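Long-range contact in RidA family protein (Psychrobacter sp. MES7-P7E, PDB 6L8P), which probably hydrolyses reactive enamine and imine intermediates, releasing ammonia, as a trimeric member of the RidA family from a cold-living Antarctic bacterium: residues 50-58 with 73-82. The protein carries 1 engineered substitution. Residues are numbered along the deposited sequence; the frame is centred on the assembly and turned at random.
Sequences ISGQLGFDP and QVFENIKAIC
Helix 67-84 packs across one face of the mixed sheet in this chorismate mutase-like RidA fold, and here it meets strand 47-54 and the loop that follows, where Asn77 binds the backbone of Leu54 and Phe56. The axes of strand residues 50-54 and helix residues 73-82 come within 7.5 Å, their directions 140° apart, and Ile50 and Gln53 point toward the helix. Asn77 ND2 donates to Phe56 O at 3.1 Å, nearly straight (167°), in the carbonyl plane and on a lone pair; a weak, more bent bond reaches Leu54 O at 3.0 Å. The two acceptors belong to the residues on either side of Gly55, the centre of an inverse gamma turn; Leu54 O also accepts a weak bond from Phe56 N. The other end of that amide, Asn77 OD1, takes a hydrogen bond from Gln73 NE2 from above its carbonyl plane, which limits flipping of the group, while Gln73 OE1 is held by Arg64. With alanine in place of Asn77, the carbonyls of Leu54 and Phe56 would probably lose their tie to the helix, and Gln73 NE2 its acceptor. Val74 CG2 lies against the Leu54-Gly55 peptide, 3.4 Å from Leu54 C. Farther along, Ile50 CD1 sits 3.8 Å from Cys82 SG. Gln53 CG lies on Ile78 CG1, and a bend at chi2 (-59°) turns the amide back to Ser51 O in a weak bond, with Gln53 NE2 3.5 Å from Ile81 CD1.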
ATOM      1  N   ILE A  50       7.644   2.617   7.556  1.00  8.25           N
ATOM      2  CA  ILE A  50       7.110   3.663   8.432  1.00  7.91           C
ATOM      3  C   ILE A  50       5.592   3.672   8.305  1.00  9.54           C
ATOM      4  O   ILE A  50       5.046   3.779   7.188  1.00 11.59           O
ATOM      5  CB  ILE A  50       7.692   5.050   8.099  1.00 10.02           C
ATOM      6  CG1 ILE A  50       9.240   5.000   8.168  1.00  9.83           C
ATOM      7  CG2 ILE A  50       7.190   6.096   9.128  1.00 11.04           C
ATOM      8  CD1 ILE A  50       9.883   6.419   7.958  1.00 11.36           C
ATOM      9  N   SER A  51       4.927   3.587   9.459  1.00  8.07           N
ATOM     10  CA  SER A  51       3.470   3.647   9.530  1.00  7.21           C
ATOM     11  C   SER A  51       2.931   4.913   8.887  1.00 10.81           C
ATOM     12  O   SER A  51       3.621   5.942   8.777  1.00 10.29           O
ATOM     13  CB  SER A  51       3.013   3.622  10.989  1.00  8.26           C
ATOM     14  OG  SER A  51       3.319   2.353  11.534  1.00 10.13           O
ATOM     15  N   GLY A  52       1.672   4.835   8.457  1.00  8.32           N
ATOM     16  CA  GLY A  52       1.011   6.046   7.983  1.00  7.20           C
ATOM     17  C   GLY A  52       1.113   7.137   9.024  1.00 10.15           C
ATOM     18  O   GLY A  52       0.908   6.894  10.209  1.00 11.77           O
ATOM     19  N   GLN A  53       1.496   8.331   8.588  1.00  9.08           N
ATOM     20  CA  GLN A  53       1.587   9.501   9.451  1.00  9.47           C
ATOM     21  C   GLN A  53       0.515  10.498   9.059  1.00 10.67           C
ATOM     22  O   GLN A  53       0.291  10.749   7.868  1.00  9.25           O
ATOM     23  CB  GLN A  53       2.967  10.162   9.336  1.00  8.43           C
ATOM     24  CG  GLN A  53       4.089   9.275   9.875  1.00 10.22           C
ATOM     25  CD  GLN A  53       3.903   8.921  11.314  1.00 11.95           C
ATOM     26  OE1 GLN A  53       3.741   9.811  12.151  1.00 13.48           O
ATOM     27  NE2 GLN A  53       3.905   7.616  11.627  1.00 13.52           N
ATOM     28  N   LEU A  54      -0.151  11.061  10.069  1.00 10.18           N
ATOM     29  CA  LEU A  54      -1.131  12.122   9.908  1.00  8.35           C
ATOM     30  C   LEU A  54      -0.536  13.420  10.446  1.00  9.58           C
ATOM     31  O   LEU A  54       0.529  13.423  11.084  1.00 11.77           O
ATOM     32  CB  LEU A  54      -2.422  11.760  10.671  1.00 11.62           C
ATOM     33  CG  LEU A  54      -3.114  10.474  10.189  1.00 15.27           C
ATOM     34  CD1 LEU A  54      -4.072   9.928  11.338  1.00 16.50           C
ATOM     35  CD2 LEU A  54      -3.937  10.762   9.008  1.00 15.62           C
ATOM     36  N   GLY A  55      -1.230  14.532  10.174  1.00  9.05           N
ATOM     37  CA  GLY A  55      -0.658  15.838  10.473  1.00  9.42           C
ATOM     38  C   GLY A  55      -0.796  16.272  11.931  1.00  9.97           C
ATOM     39  O   GLY A  55      -1.175  17.415  12.193  1.00 10.99           O
ATOM     40  N   PHE A  56      -0.507  15.378  12.867  1.00 10.70           N
ATOM     41  CA  PHE A  56      -0.574  15.708  14.292  1.00 10.85           C
ATOM     42  C   PHE A  56       0.671  16.454  14.742  1.00 10.93           C
ATOM     43  O   PHE A  56       1.801  16.076  14.418  1.00 11.39           O
ATOM     44  CB  PHE A  56      -0.629  14.434  15.140  1.00 10.63           C
ATOM     45  CG  PHE A  56      -1.857  13.610  14.957  1.00 10.33           C
ATOM     46  CD1 PHE A  56      -3.104  14.062  15.352  1.00 14.69           C
ATOM     47  CD2 PHE A  56      -1.709  12.322  14.502  1.00 12.12           C
ATOM     48  CE1 PHE A  56      -4.255  13.224  15.186  1.00 17.52           C
ATOM     49  CE2 PHE A  56      -2.821  11.461  14.338  1.00 13.90           C
ATOM     50  CZ  PHE A  56      -4.100  11.932  14.675  1.00 16.01           C
ATOM     51  N   ASP A  57       0.481  17.459  15.587  1.00 11.82           N
ATOM     52  CA  ASP A  57       1.580  17.915  16.443  1.00 11.76           C
ATOM     53  C   ASP A  57       1.966  16.782  17.398  1.00 12.90           C
ATOM     54  O   ASP A  57       1.070  16.204  18.043  1.00 14.13           O
ATOM     55  CB  ASP A  57       1.051  19.144  17.189  1.00 11.87           C
ATOM     56  CG  ASP A  57       2.030  19.726  18.211  1.00 22.48           C
ATOM     57  OD1 ASP A  57       2.677  19.006  19.002  1.00 22.11           O
ATOM     58  OD2 ASP A  57       2.002  20.971  18.321  1.00 27.95           O
ATOM     59  N   PRO A  58       3.229  16.349  17.448  1.00 10.84           N
ATOM     60  CA  PRO A  58       3.542  15.142  18.220  1.00 10.92           C
ATOM     61  C   PRO A  58       3.396  15.314  19.721  1.00 15.74           C
ATOM     62  O   PRO A  58       3.342  14.305  20.429  1.00 23.47           O
ATOM     63  CB  PRO A  58       4.997  14.821  17.831  1.00 18.04           C
ATOM     64  CG  PRO A  58       5.521  16.108  17.266  1.00 20.73           C
ATOM     65  CD  PRO A  58       4.390  16.815  16.642  1.00 13.20           C
ATOM     66  N   GLN A  73       3.395  19.016   8.443  1.00  9.80           N
ATOM     67  CA  GLN A  73       3.576  18.305   9.701  1.00 11.71           C
ATOM     68  C   GLN A  73       3.800  16.814   9.472  1.00  9.30           C
ATOM     69  O   GLN A  73       4.624  16.194  10.149  1.00 10.53           O
ATOM     70  CB  GLN A  73       2.352  18.543  10.589  1.00 11.13           C
ATOM     71  CG  GLN A  73       2.478  17.880  11.990  1.00 11.22           C
ATOM     72  CD  GLN A  73       3.566  18.559  12.821  1.00 13.39           C
ATOM     73  OE1 GLN A  73       3.512  19.790  13.013  1.00 17.83           O
ATOM     74  NE2 GLN A  73       4.587  17.822  13.211  1.00 13.57           N
ATOM     75  N   VAL A  74       3.109  16.227   8.483  1.00  9.66           N
ATOM     76  CA  VAL A  74       3.360  14.827   8.144  1.00  8.84           C
ATOM     77  C   VAL A  74       4.812  14.633   7.762  1.00 10.11           C
ATOM     78  O   VAL A  74       5.461  13.682   8.214  1.00  9.16           O
ATOM     79  CB  VAL A  74       2.427  14.371   6.998  1.00 10.19           C
ATOM     80  CG1 VAL A  74       2.927  13.041   6.413  1.00 11.39           C
ATOM     81  CG2 VAL A  74       0.992  14.210   7.483  1.00 12.05           C
ATOM     82  N   PHE A  75       5.355  15.553   6.957  1.00 11.88           N
ATOM     83  CA  PHE A  75       6.773  15.441   6.605  1.00 12.16           C
ATOM     84  C   PHE A  75       7.686  15.569   7.831  1.00  9.17           C
ATOM     85  O   PHE A  75       8.673  14.837   7.952  1.00 12.28           O
ATOM     86  CB  PHE A  75       7.141  16.464   5.515  1.00 13.46           C
ATOM     87  CG  PHE A  75       7.030  15.898   4.109  1.00 10.81           C
ATOM     88  CD1 PHE A  75       8.003  15.043   3.612  1.00 13.91           C
ATOM     89  CD2 PHE A  75       5.900  16.135   3.364  1.00 12.89           C
ATOM     90  CE1 PHE A  75       7.872  14.480   2.296  1.00 16.00           C
ATOM     91  CE2 PHE A  75       5.736  15.592   2.093  1.00 16.26           C
ATOM     92  CZ  PHE A  75       6.747  14.759   1.554  1.00 13.52           C
ATOM     93  N   GLU A  76       7.368  16.477   8.768  1.00 11.99           N
ATOM     94  CA  GLU A  76       8.193  16.560   9.982  1.00 13.01           C
ATOM     95  C   GLU A  76       8.130  15.260  10.786  1.00 10.37           C
ATOM     96  O   GLU A  76       9.149  14.776  11.325  1.00 13.63           O
ATOM     97  CB  GLU A  76       7.735  17.744  10.841  1.00 15.62           C
ATOM     98  CG  GLU A  76       7.979  19.103  10.155  1.00 19.84           C
ATOM     99  CD  GLU A  76       9.454  19.271   9.744  1.00 55.89           C
ATOM    100  OE1 GLU A  76      10.341  18.961  10.574  1.00 55.90           O
ATOM    101  OE2 GLU A  76       9.733  19.701   8.595  1.00 60.26           O
ATOM    102  N   ASN A  77       6.923  14.674  10.875  1.00 10.24           N
ATOM    103  CA  ASN A  77       6.741  13.413  11.590  1.00  9.22           C
ATOM    104  C   ASN A  77       7.511  12.260  10.937  1.00 10.45           C
ATOM    105  O   ASN A  77       8.196  11.471  11.610  1.00 11.71           O
ATOM    106  CB  ASN A  77       5.239  13.113  11.683  1.00  9.20           C
ATOM    107  CG  ASN A  77       4.488  14.140  12.541  1.00 10.77           C
ATOM    108  OD1 ASN A  77       5.117  14.890  13.285  1.00 13.42           O
ATOM    109  ND2 ASN A  77       3.136  14.176  12.425  1.00 11.42           N
ATOM    110  N   ILE A  78       7.438  12.169   9.605  1.00 10.18           N
ATOM    111  CA  ILE A  78       8.192  11.141   8.901  1.00  8.81           C
ATOM    112  C   ILE A  78       9.681  11.347   9.088  1.00  9.18           C
ATOM    113  O   ILE A  78      10.403  10.388   9.355  1.00 10.92           O
ATOM    114  CB  ILE A  78       7.798  11.119   7.413  1.00  9.31           C
ATOM    115  CG1 ILE A  78       6.338  10.652   7.280  1.00  9.83           C
ATOM    116  CG2 ILE A  78       8.724  10.176   6.629  1.00 10.36           C
ATOM    117  CD1 ILE A  78       5.815  10.768   5.826  1.00 10.09           C
ATOM    118  N   LYS A  79      10.145  12.591   8.942  1.00 11.21           N
ATOM    119  CA  LYS A  79      11.573  12.894   9.100  1.00 11.64           C
ATOM    120  C   LYS A  79      12.071  12.457  10.476  1.00 12.84           C
ATOM    121  O   LYS A  79      13.143  11.833  10.595  1.00 13.57           O
ATOM    122  CB  LYS A  79      11.799  14.389   8.870  1.00 14.88           C
ATOM    123  CG  LYS A  79      13.252  14.814   8.840  1.00 26.85           C
ATOM    124  CD  LYS A  79      13.313  16.160   8.119  1.00 44.14           C
ATOM    125  CE  LYS A  79      14.218  17.137   8.816  1.00 55.73           C
ATOM    126  NZ  LYS A  79      15.350  16.388   9.391  1.00 53.02           N
ATOM    127  N   ALA A  80      11.280  12.736  11.526  1.00 14.31           N
ATOM    128  CA  ALA A  80      11.701  12.324  12.862  1.00 12.40           C
ATOM    129  C   ALA A  80      11.888  10.811  12.948  1.00 12.97           C
ATOM    130  O   ALA A  80      12.837  10.320  13.588  1.00 15.29           O
ATOM    131  CB  ALA A  80      10.684  12.798  13.907  1.00 12.84           C
ATOM    132  N   ILE A  81      10.964  10.046  12.336  1.00 10.80           N
ATOM    133  CA  ILE A  81      11.081   8.600  12.394  1.00  8.93           C
ATOM    134  C   ILE A  81      12.253   8.115  11.547  1.00 11.92           C
ATOM    135  O   ILE A  81      12.952   7.170  11.934  1.00 13.19           O
ATOM    136  CB  ILE A  81       9.753   7.956  11.966  1.00 11.49           C
ATOM    137  CG1 ILE A  81       8.696   8.362  12.972  1.00 10.89           C
ATOM    138  CG2 ILE A  81       9.904   6.446  11.924  1.00 13.95           C
ATOM    139  CD1 ILE A  81       7.259   8.096  12.520  1.00 12.26           C
ATOM    140  N   CYS A  82      12.479   8.742  10.395  1.00 11.25           N
ATOM    141  CA  CYS A  82      13.640   8.402   9.578  1.00 12.35           C
ATOM    142  C   CYS A  82      14.904   8.531  10.399  1.00 15.52           C
ATOM    143  O   CYS A  82      15.752   7.633  10.391  1.00 15.66           O
ATOM    144  CB  CYS A  82      13.760   9.319   8.355  1.00 10.32           C
ATOM    145  SG  CYS A  82      12.494   9.068   7.064  1.00 14.44           S
TER